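PDB 2E87: OBG-type G domain-containing protein, which binds GDP and is probably a GTP-binding protein of the Obg type, its exact cellular role being unknown. Local coordinates for residues L81-L85 and S196-T200; I219-L225 and I240-L246. One frame throughout, in Å; residues are numbered along the deposited sequence.

Contact 1: residues L81-L85 and S196-T200; sequences LVDVL and SYPFT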
ATOM      1  N   LEU A  81      -1.159   3.578   4.318  1.00 32.53           N
ATOM      2  CA  LEU A  81       0.205   3.140   4.516  1.00 31.48           C
ATOM      3  C   LEU A  81       1.151   3.632   3.426  1.00 34.08           C
ATOM      4  O   LEU A  81       2.326   3.854   3.693  1.00 39.99           O
ATOM      5  CB  LEU A  81       0.273   1.625   4.661  1.00 36.00           C
ATOM      6  CG  LEU A  81      -0.410   1.072   5.912  1.00 31.37           C
ATOM      7  CD1 LEU A  81      -0.072  -0.375   6.027  1.00 37.42           C
ATOM      8  CD2 LEU A  81       0.053   1.785   7.143  1.00 34.43           C
ATOM      9  N   VAL A  82       0.655   3.798   2.204  1.00 33.26           N
ATOM     10  CA  VAL A  82       1.485   4.320   1.120  1.00 31.88           C
ATOM     11  C   VAL A  82       1.954   5.726   1.531  1.00 33.46           C
ATOM     12  O   VAL A  82       3.117   6.094   1.369  1.00 33.94           O
ATOM     13  CB  VAL A  82       0.691   4.437  -0.213  1.00 29.01           C
ATOM     14  CG1 VAL A  82       1.399   5.409  -1.176  1.00 20.27           C
ATOM     15  CG2 VAL A  82       0.563   3.061  -0.862  1.00 28.09           C
ATOM     16  N   ASP A  83       1.019   6.505   2.062  1.00 35.48           N
ATOM     17  CA  ASP A  83       1.299   7.849   2.504  1.00 31.61           C
ATOM     18  C   ASP A  83       2.342   7.788   3.615  1.00 37.35           C
ATOM     19  O   ASP A  83       3.277   8.573   3.641  1.00 37.23           O
ATOM     20  CB  ASP A  83       0.008   8.497   3.011  1.00 35.05           C
ATOM     21  CG  ASP A  83       0.179   9.981   3.352  1.00 43.74           C
ATOM     22  OD1 ASP A  83      -0.691  10.518   4.053  1.00 41.50           O
ATOM     23  OD2 ASP A  83       1.160  10.613   2.912  1.00 41.62           O
ATOM     24  N   VAL A  84       2.191   6.838   4.529  1.00 41.96           N
ATOM     25  CA  VAL A  84       3.137   6.713   5.628  1.00 39.19           C
ATOM     26  C   VAL A  84       4.537   6.378   5.154  1.00 37.67           C
ATOM     27  O   VAL A  84       5.508   6.915   5.659  1.00 42.13           O
ATOM     28  CB  VAL A  84       2.699   5.619   6.642  1.00 43.40           C
ATOM     29  CG1 VAL A  84       3.893   5.121   7.436  1.00 32.64           C
ATOM     30  CG2 VAL A  84       1.670   6.181   7.585  1.00 36.04           C
ATOM     31  N   LEU A  85       4.640   5.489   4.183  1.00 36.69           N
ATOM     32  CA  LEU A  85       5.941   5.055   3.694  1.00 38.79           C
ATOM     33  C   LEU A  85       6.693   5.967   2.717  1.00 39.50           C
ATOM     34  O   LEU A  85       7.922   6.038   2.762  1.00 44.30           O
ATOM     35  CB  LEU A  85       5.810   3.670   3.046  1.00 36.77           C
ATOM     36  CG  LEU A  85       5.385   2.510   3.943  1.00 39.64           C
ATOM     37  CD1 LEU A  85       5.281   1.232   3.134  1.00 38.46           C
ATOM     38  CD2 LEU A  85       6.401   2.348   5.050  1.00 41.97           C
ATOM     39  N   SER A 196       4.479  -7.652   7.242  1.00 42.04           N
ATOM     40  CA  SER A 196       5.357  -6.553   7.595  1.00 39.97           C
ATOM     41  C   SER A 196       4.464  -5.389   7.945  1.00 41.92           C
ATOM     42  O   SER A 196       3.398  -5.232   7.357  1.00 45.92           O
ATOM     43  CB  SER A 196       6.238  -6.173   6.414  1.00 40.54           C
ATOM     44  OG  SER A 196       7.207  -7.176   6.182  1.00 48.67           O
ATOM     45  N   TYR A 197       4.860  -4.581   8.913  1.00 37.94           N
ATOM     46  CA  TYR A 197       4.039  -3.436   9.239  1.00 38.52           C
ATOM     47  C   TYR A 197       4.896  -2.257   9.670  1.00 41.11           C
ATOM     48  O   TYR A 197       5.770  -2.390  10.525  1.00 37.87           O
ATOM     49  CB  TYR A 197       3.043  -3.779  10.334  1.00 33.88           C
ATOM     50  CG  TYR A 197       1.837  -2.885  10.300  1.00 33.34           C
ATOM     51  CD1 TYR A 197       0.647  -3.295   9.688  1.00 31.86           C
ATOM     52  CD2 TYR A 197       1.887  -1.611  10.866  1.00 32.54           C
ATOM     53  CE1 TYR A 197      -0.467  -2.449   9.649  1.00 34.29           C
ATOM     54  CE2 TYR A 197       0.795  -0.766  10.835  1.00 32.77           C
ATOM     55  CZ  TYR A 197      -0.381  -1.184  10.234  1.00 33.68           C
ATOM     56  OH  TYR A 197      -1.460  -0.340  10.274  1.00 33.54           O
ATOM     57  N   PRO A 198       4.659  -1.082   9.074  1.00 41.29           N
ATOM     58  CA  PRO A 198       5.425   0.123   9.410  1.00 45.10           C
ATOM     59  C   PRO A 198       5.487   0.388  10.914  1.00 45.90           C
ATOM     60  O   PRO A 198       4.473   0.313  11.606  1.00 48.02           O
ATOM     61  CB  PRO A 198       4.678   1.212   8.657  1.00 48.15           C
ATOM     62  CG  PRO A 198       4.220   0.478   7.421  1.00 49.47           C
ATOM     63  CD  PRO A 198       3.691  -0.807   7.997  1.00 44.26           C
ATOM     64  N   PHE A 199       6.685   0.679  11.416  1.00 52.58           N
ATOM     65  CA  PHE A 199       6.910   0.973  12.839  1.00 56.92           C
ATOM     66  C   PHE A 199       6.799  -0.209  13.800  1.00 58.86           C
ATOM     67  O   PHE A 199       6.559  -0.031  14.996  1.00 59.33           O
ATOM     68  CB  PHE A 199       5.979   2.102  13.310  1.00 54.79           C
ATOM     69  CG  PHE A 199       6.169   3.378  12.558  1.00 60.70           C
ATOM     70  CD1 PHE A 199       5.530   3.585  11.346  1.00 63.77           C
ATOM     71  CD2 PHE A 199       7.050   4.343  13.020  1.00 64.49           C
ATOM     72  CE1 PHE A 199       5.769   4.730  10.600  1.00 67.87           C
ATOM     73  CE2 PHE A 199       7.299   5.493  12.284  1.00 65.54           C
ATOM     74  CZ  PHE A 199       6.659   5.689  11.069  1.00 68.45           C
ATOM     75  N   THR A 200       6.954  -1.420  13.284  1.00 57.79           N
ATOM     76  CA  THR A 200       6.909  -2.578  14.160  1.00 56.58           C
ATOM     77  C   THR A 200       8.265  -3.242  14.048  1.00 59.14           C
ATOM     78  O   THR A 200       8.955  -3.123  13.027  1.00 56.20           O
ATOM     79  CB  THR A 200       5.816  -3.615  13.784  1.00 56.28           C
ATOM     80  OG1 THR A 200       6.112  -4.195  12.505  1.00 53.38           O
ATOM     81  CG2 THR A 200       4.439  -2.967  13.775  1.00 50.08           C
TER
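Pro-198 is met by three side chains of helix 76-86, and the contact is mostly apolar. Leu-85 CD2 lies 3.7 Å from Pro-198 CG, the two side chains crossing at about a right angle. Val-84 CG1 lies 4.2 Å from Pro-198 CB. Leu-81 CD1 is 4.3 Å from Pro-198 CD.

Two aromatic rings flank the proline in sequence. Val-84 has CG1 anti to the backbone N (chi1 158°), and this methyl meets the edge of the Phe-199 ring, in its plane, at 3.7 Å from CE1. Leu-81 crosses the end of Tyr-197 at about a right angle, with CD1 4.2 Å from Tyr-197 CE1 and CD2 4.1 Å from Tyr-197 OH. That hydroxyl is hydrogen-bonded to Ala-239 O.

Hydrogen bonds stay within the loop. Residues 197-200 form a type II beta turn, with a weak bond from Thr-200 N to Tyr-197 O. Thr-200 OG1 also donates to Tyr-197 O, at 2.7 Å, tilted 17° from the carbonyl plane.

With no hydrogen bond across it, the contact joins the N-terminal helical domain to the G domain by apolar fit. The turn gives the loop its own polar bonding and presents Pro-198 to the helix.

Contact 2: residues I219-L225 and I240-L246; sequences IDTPGLL and ILALRYL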
ATOM      1  N   ILE A 219      -5.774 -10.682  12.976  1.00 33.52           N
ATOM      2  CA  ILE A 219      -4.431 -10.113  13.119  1.00 35.59           C
ATOM      3  C   ILE A 219      -4.239  -9.594  14.534  1.00 32.57           C
ATOM      4  O   ILE A 219      -5.200  -9.223  15.202  1.00 32.07           O
ATOM      5  CB  ILE A 219      -4.164  -8.917  12.165  1.00 36.19           C
ATOM      6  CG1 ILE A 219      -5.040  -7.730  12.550  1.00 36.50           C
ATOM      7  CG2 ILE A 219      -4.434  -9.310  10.732  1.00 35.96           C
ATOM      8  CD1 ILE A 219      -4.721  -6.464  11.776  1.00 39.20           C
ATOM      9  N   ASP A 220      -3.001  -9.608  15.011  1.00 31.63           N
ATOM     10  CA  ASP A 220      -2.731  -9.041  16.331  1.00 36.48           C
ATOM     11  C   ASP A 220      -1.950  -7.748  16.101  1.00 37.77           C
ATOM     12  O   ASP A 220      -1.487  -7.478  14.984  1.00 28.15           O
ATOM     13  CB  ASP A 220      -1.979 -10.012  17.256  1.00 35.44           C
ATOM     14  CG  ASP A 220      -0.667 -10.491  16.691  1.00 37.18           C
ATOM     15  OD1 ASP A 220      -0.303 -10.134  15.547  1.00 39.99           O
ATOM     16  OD2 ASP A 220       0.004 -11.248  17.419  1.00 38.62           O
ATOM     17  N   THR A 221      -1.797  -6.943  17.141  1.00 38.03           N
ATOM     18  CA  THR A 221      -1.157  -5.659  16.953  1.00 35.69           C
ATOM     19  C   THR A 221       0.065  -5.331  17.793  1.00 36.42           C
ATOM     20  O   THR A 221       0.207  -4.207  18.279  1.00 36.88           O
ATOM     21  CB  THR A 221      -2.203  -4.573  17.153  1.00 37.76           C
ATOM     22  OG1 THR A 221      -2.780  -4.705  18.457  1.00 30.64           O
ATOM     23  CG2 THR A 221      -3.306  -4.714  16.112  1.00 39.27           C
ATOM     24  N   PRO A 222       0.983  -6.289  17.951  1.00 35.39           N
ATOM     25  CA  PRO A 222       2.158  -5.952  18.768  1.00 33.95           C
ATOM     26  C   PRO A 222       2.865  -4.722  18.195  1.00 35.89           C
ATOM     27  O   PRO A 222       3.034  -4.596  16.981  1.00 31.93           O
ATOM     28  CB  PRO A 222       3.020  -7.213  18.677  1.00 34.44           C
ATOM     29  CG  PRO A 222       2.744  -7.685  17.256  1.00 33.20           C
ATOM     30  CD  PRO A 222       1.228  -7.488  17.124  1.00 37.14           C
ATOM     31  N   GLY A 223       3.264  -3.814  19.073  1.00 34.36           N
ATOM     32  CA  GLY A 223       3.947  -2.620  18.627  1.00 36.07           C
ATOM     33  C   GLY A 223       3.031  -1.563  18.053  1.00 40.06           C
ATOM     34  O   GLY A 223       3.497  -0.485  17.691  1.00 48.49           O
ATOM     35  N   LEU A 224       1.735  -1.856  17.978  1.00 36.33           N
ATOM     36  CA  LEU A 224       0.770  -0.916  17.425  1.00 34.31           C
ATOM     37  C   LEU A 224      -0.349  -0.532  18.410  1.00 41.27           C
ATOM     38  O   LEU A 224      -0.566   0.652  18.696  1.00 34.68           O
ATOM     39  CB  LEU A 224       0.164  -1.506  16.138  1.00 34.25           C
ATOM     40  CG  LEU A 224       1.138  -1.911  15.001  1.00 42.46           C
ATOM     41  CD1 LEU A 224       0.372  -2.570  13.850  1.00 26.66           C
ATOM     42  CD2 LEU A 224       1.909  -0.683  14.477  1.00 33.11           C
ATOM     43  N   LEU A 225      -1.063  -1.523  18.933  1.00 35.50           N
ATOM     44  CA  LEU A 225      -2.145  -1.231  19.856  1.00 38.73           C
ATOM     45  C   LEU A 225      -1.869  -1.812  21.226  1.00 39.99           C
ATOM     46  O   LEU A 225      -2.788  -2.212  21.942  1.00 39.74           O
ATOM     47  CB  LEU A 225      -3.469  -1.764  19.301  1.00 36.66           C
ATOM     48  CG  LEU A 225      -3.978  -1.005  18.074  1.00 40.57           C
ATOM     49  CD1 LEU A 225      -5.260  -1.634  17.583  1.00 41.26           C
ATOM     50  CD2 LEU A 225      -4.217   0.464  18.431  1.00 38.48           C
ATOM     51  N   ILE A 240      -0.686   3.481  12.711  1.00 42.04           N
ATOM     52  CA  ILE A 240      -1.471   2.715  13.675  1.00 38.41           C
ATOM     53  C   ILE A 240      -2.941   2.914  13.379  1.00 39.87           C
ATOM     54  O   ILE A 240      -3.701   1.949  13.283  1.00 43.20           O
ATOM     55  CB  ILE A 240      -1.202   3.200  15.117  1.00 37.45           C
ATOM     56  CG1 ILE A 240       0.231   2.865  15.522  1.00 34.49           C
ATOM     57  CG2 ILE A 240      -2.206   2.588  16.079  1.00 36.85           C
ATOM     58  CD1 ILE A 240       0.691   3.648  16.748  1.00 37.67           C
ATOM     59  N   LEU A 241      -3.343   4.170  13.215  1.00 35.94           N
ATOM     60  CA  LEU A 241      -4.740   4.466  12.959  1.00 33.93           C
ATOM     61  C   LEU A 241      -5.243   3.969  11.616  1.00 34.69           C
ATOM     62  O   LEU A 241      -6.450   3.970  11.366  1.00 32.06           O
ATOM     63  CB  LEU A 241      -5.002   5.967  13.089  1.00 41.60           C
ATOM     64  CG  LEU A 241      -4.758   6.569  14.477  1.00 50.04           C
ATOM     65  CD1 LEU A 241      -5.186   8.028  14.466  1.00 50.53           C
ATOM     66  CD2 LEU A 241      -5.539   5.804  15.531  1.00 44.01           C
ATOM     67  N   ALA A 242      -4.321   3.548  10.754  1.00 35.07           N
ATOM     68  CA  ALA A 242      -4.693   3.019   9.450  1.00 36.81           C
ATOM     69  C   ALA A 242      -5.536   1.748   9.648  1.00 36.79           C
ATOM     70  O   ALA A 242      -6.339   1.387   8.784  1.00 37.31           O
ATOM     71  CB  ALA A 242      -3.441   2.692   8.628  1.00 33.86           C
ATOM     72  N   LEU A 243      -5.351   1.084  10.789  1.00 33.72           N
ATOM     73  CA  LEU A 243      -6.093  -0.145  11.102  1.00 36.13           C
ATOM     74  C   LEU A 243      -7.606   0.081  11.047  1.00 35.77           C
ATOM     75  O   LEU A 243      -8.365  -0.869  10.924  1.00 40.59           O
ATOM     76  CB  LEU A 243      -5.674  -0.695  12.482  1.00 33.65           C
ATOM     77  CG  LEU A 243      -4.186  -1.085  12.630  1.00 39.24           C
ATOM     78  CD1 LEU A 243      -3.886  -1.561  14.042  1.00 35.60           C
ATOM     79  CD2 LEU A 243      -3.830  -2.168  11.634  1.00 34.32           C
ATOM     80  N   ARG A 244      -8.034   1.343  11.112  1.00 36.48           N
ATOM     81  CA  ARG A 244      -9.455   1.697  11.037  1.00 40.15           C
ATOM     82  C   ARG A 244     -10.033   1.242   9.703  1.00 39.94           C
ATOM     83  O   ARG A 244     -11.224   0.912   9.609  1.00 35.87           O
ATOM     84  CB  ARG A 244      -9.675   3.214  11.116  1.00 42.93           C
ATOM     85  CG  ARG A 244      -9.216   3.909  12.380  1.00 63.05           C
ATOM     86  CD  ARG A 244      -9.528   5.410  12.300  1.00 69.96           C
ATOM     87  NE  ARG A 244      -9.007   6.155  13.447  1.00 77.33           N
ATOM     88  CZ  ARG A 244      -9.133   7.470  13.616  1.00 81.51           C
ATOM     89  NH1 ARG A 244      -9.769   8.201  12.709  1.00 82.53           N
ATOM     90  NH2 ARG A 244      -8.615   8.056  14.690  1.00 79.58           N
ATOM     91  N   TYR A 245      -9.193   1.247   8.674  1.00 30.26           N
ATOM     92  CA  TYR A 245      -9.618   0.863   7.335  1.00 39.13           C
ATOM     93  C   TYR A 245      -9.488  -0.624   7.005  1.00 40.56           C
ATOM     94  O   TYR A 245      -9.938  -1.069   5.950  1.00 45.02           O
ATOM     95  CB  TYR A 245      -8.847   1.693   6.314  1.00 40.04           C
ATOM     96  CG  TYR A 245      -9.019   3.171   6.540  1.00 45.27           C
ATOM     97  CD1 TYR A 245      -7.922   4.005   6.663  1.00 45.51           C
ATOM     98  CD2 TYR A 245     -10.291   3.735   6.626  1.00 49.72           C
ATOM     99  CE1 TYR A 245      -8.079   5.375   6.865  1.00 58.36           C
ATOM    100  CE2 TYR A 245     -10.464   5.094   6.823  1.00 58.54           C
ATOM    101  CZ  TYR A 245      -9.354   5.910   6.942  1.00 63.30           C
ATOM    102  OH  TYR A 245      -9.524   7.259   7.130  1.00 70.64           O
ATOM    103  N   LEU A 246      -8.868  -1.378   7.902  1.00 39.60           N
ATOM    104  CA  LEU A 246      -8.684  -2.816   7.732  1.00 38.54           C
ATOM    105  C   LEU A 246      -9.628  -3.595   8.658  1.00 41.00           C
ATOM    106  O   LEU A 246     -10.387  -4.457   8.208  1.00 41.60           O
ATOM    107  CB  LEU A 246      -7.247  -3.189   8.058  1.00 34.48           C
ATOM    108  CG  LEU A 246      -6.863  -4.659   8.003  1.00 37.97           C
ATOM    109  CD1 LEU A 246      -7.034  -5.227   6.601  1.00 28.65           C
ATOM    110  CD2 LEU A 246      -5.417  -4.757   8.435  1.00 35.54           C
TER
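This is a buried apolar contact inside the G domain. It joins the end of strand 214-220 and the next loop to residues 240-246, which run on from helix 234-241. Asp-220 to Gly-223 match the DxxG (G3) motif of GTPases.

Leu-243 points at the loop, its CD1 3.8 Å from Leu-225 CD1, tip to tip, and 3.8 Å from Thr-221 CG2. Thr-221 turns its methyl to this side, while OG1 is hydrogen-bonded to Ile-172 O. Ile-219 and Leu-246 meet tip to tip, CD1 to CD2 at 3.8 Å.

Ile-240 lies alongside Leu-224 and Leu-225, running opposite to each. With CG2 anti to the backbone N, this branch lies 3.6 Å from Leu-224 O, in van der Waals packing against that carbonyl, and 3.8 Å from Leu-225 CD2. CG1 is 4.1 Å from Leu-224 CD2. Cutting Ile-240 back to an alanine is likely to open a gap beside Leu-224 and take from Leu-225 CD2 its methyl partner.

Within the loop, Thr-221 O accepts from Leu-224 N and Leu-225 N. The Thr-221 side chain is about 4 Å from that of Lys-180, which binds GDP. Apolar packing, with no hydrogen bond across it, backs a loop close to the nucleotide site.

From the N terminus, the chain passes through helix 76-86 and the rest of the helical domain before reaching the G domain. Contact 1 closes this long loop, 111 residues from Leu-85 to Ser-196. Contact 2 closes a short one, 15 residues from Leu-225 to Ile-240, that includes most of helix 234-241. The two are in series and neither nest nor cross. They touch all the same, with centres 11 Å apart. Tyr-197 and Thr-200 bridge them: Tyr-197 OH lies 3.3 Å from Leu-243 CD2, and Tyr-197 CD2 lies 3.5 Å from Leu-224 CD1. Thr-200 CG2 adds packing against Leu-224. A mostly apolar run of packing thus links the helical domain to the loop near GDP.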